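Local structure of uncharacterized peroxidase-related protein (Silicibacter sp., 2PFX) at residues Phe167-Met170 and Thr171-Ala175. The protein is of unknown function but is probably an oxidoreductase of the AhpD-like carboxymuconolactone decarboxylase family. Numbering follows the deposited sequence.
Sequences FFNM and TNRVA
Asn169 OD1 is gripped by two donors: Arg173 NH1, one helical turn further along helix 155-178, and Asn84 ND2 from helix 70-84. Arg173 NH1 approaches Asn169 OD1 at 2.9 Å, in the amide plane and on a lone pair, with amide and guanidinium planes only 20° apart. Arg173 NH1 also reaches the backbone oxygen Asn169 O at 3.0 Å, tilted slightly from that carbonyl plane. Here a helix carbonyl has a side chain as donor, while Arg173 N makes only a weak bond to Met170 O. The arginine suits this place because its shank, extended from CG to NE, runs alongside Asn169 and then turns the guanidinium edge back to it (chi4 81°). Its other nitrogens cross the subunit boundary: NE binds Met133 O and NH2 binds Thr134 O of the second subunit. A leucine in its place would probably leave Asn169 OD1 with one donor fewer, Asn169 O without this bond, and both carbonyls of the neighbouring subunit without their arginine partner.

On another side of the helix, Thr171 places CG2 over one face of the Phe167 ring, 3.9 Å from its centroid, a CH-pi contact. Phe167 gets there with CG anti to the backbone N (chi1 -175°), while its ring also packs on Met57 and Leu61 of helix 48-63. The branched threonine supplies the methyl, but Thr171 OG1, 3.2 Å from Phe168 CD1, is buried here with no hydrogen-bond partner in the model. Met170, modelled as selenomethionine, bends at chi3 and brings its CE to 3.8 Å from Thr171 CG2. Phe167 and Thr171 thus pack against the subunit's own helices, whereas Asn169, already fixed by Asn84, Thr134 and Thr165 of its own chain, belongs to a polar cluster that Arg173 probably links to the second subunit.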
# COMPACT_ATOMS: atom_id res chain seq x y z
N PHE A 167 2.77 -21.28 7.26
CA PHE A 167 2.68 -22.35 6.26
C PHE A 167 1.81 -21.93 5.09
O PHE A 167 2.25 -22.16 3.96
CB PHE A 167 2.18 -23.64 6.91
CG PHE A 167 2.15 -24.87 6.03
CD1 PHE A 167 3.29 -25.48 5.55
CD2 PHE A 167 0.90 -25.38 5.68
CE1 PHE A 167 3.18 -26.60 4.75
CE2 PHE A 167 0.77 -26.51 4.91
CZ PHE A 167 1.93 -27.12 4.47
N PHE A 168 0.64 -21.32 5.29
CA PHE A 168 -0.17 -20.95 4.14
C PHE A 168 0.40 -19.76 3.42
O PHE A 168 0.12 -19.56 2.23
CB PHE A 168 -1.66 -20.74 4.53
CG PHE A 168 -2.17 -22.18 4.70
CD1 PHE A 168 -2.51 -22.93 3.58
CD2 PHE A 168 -2.24 -22.74 5.96
CE1 PHE A 168 -2.92 -24.24 3.74
CE2 PHE A 168 -2.68 -24.04 6.13
CZ PHE A 168 -3.02 -24.79 5.01
N ASN A 169 1.22 -18.96 4.12
CA ASN A 169 1.92 -17.90 3.40
C ASN A 169 2.97 -18.51 2.44
O ASN A 169 3.41 -17.88 1.46
CB ASN A 169 2.57 -16.93 4.39
CG ASN A 169 1.56 -15.83 4.73
OD1 ASN A 169 1.38 -14.92 3.92
ND2 ASN A 169 0.90 -15.94 5.86
N MSE A 170 3.39 -19.74 2.72
CA MSE A 170 4.29 -20.46 1.82
C MSE A 170 3.44 -21.06 0.70
O MSE A 170 3.68 -20.80 -0.48
CB MSE A 170 5.10 -21.57 2.48
CG MSE A 170 5.78 -22.55 1.51
SE MSE A 170 6.83 -23.86 2.49
CE MSE A 170 5.27 -24.94 2.81
N THR A 171 2.46 -21.85 1.09
CA THR A 171 1.75 -22.63 0.08
C THR A 171 0.96 -21.74 -0.83
O THR A 171 0.86 -22.01 -2.04
CB THR A 171 0.87 -23.75 0.67
OG1 THR A 171 -0.24 -23.24 1.39
CG2 THR A 171 1.68 -24.57 1.67
N ASN A 172 0.40 -20.64 -0.33
CA ASN A 172 -0.27 -19.72 -1.26
C ASN A 172 0.67 -19.23 -2.36
O ASN A 172 0.22 -19.14 -3.49
CB ASN A 172 -0.77 -18.49 -0.55
CG ASN A 172 -1.85 -18.64 0.47
OD1 ASN A 172 -2.27 -17.67 1.09
ND2 ASN A 172 -2.22 -19.89 0.67
N ARG A 173 1.90 -18.94 -1.97
CA ARG A 173 2.86 -18.33 -2.91
C ARG A 173 3.29 -19.33 -3.95
O ARG A 173 3.41 -19.04 -5.15
CB ARG A 173 4.02 -17.73 -2.10
CG ARG A 173 3.56 -16.47 -1.36
CD ARG A 173 4.67 -15.71 -0.64
NE ARG A 173 4.15 -14.38 -0.34
CZ ARG A 173 3.37 -14.00 0.65
NH1 ARG A 173 2.97 -14.88 1.55
NH2 ARG A 173 2.99 -12.73 0.74
N VAL A 174 3.53 -20.55 -3.46
CA VAL A 174 3.92 -21.60 -4.41
C VAL A 174 2.79 -21.87 -5.38
O VAL A 174 2.97 -21.98 -6.60
CB VAL A 174 4.31 -22.86 -3.61
CG1 VAL A 174 4.51 -24.02 -4.59
CG2 VAL A 174 5.55 -22.61 -2.78
N ALA A 175 1.57 -21.97 -4.84
CA ALA A 175 0.44 -22.31 -5.71
C ALA A 175 0.20 -21.22 -6.74
O ALA A 175 0.06 -21.48 -7.92
CB ALA A 175 -0.82 -22.58 -4.89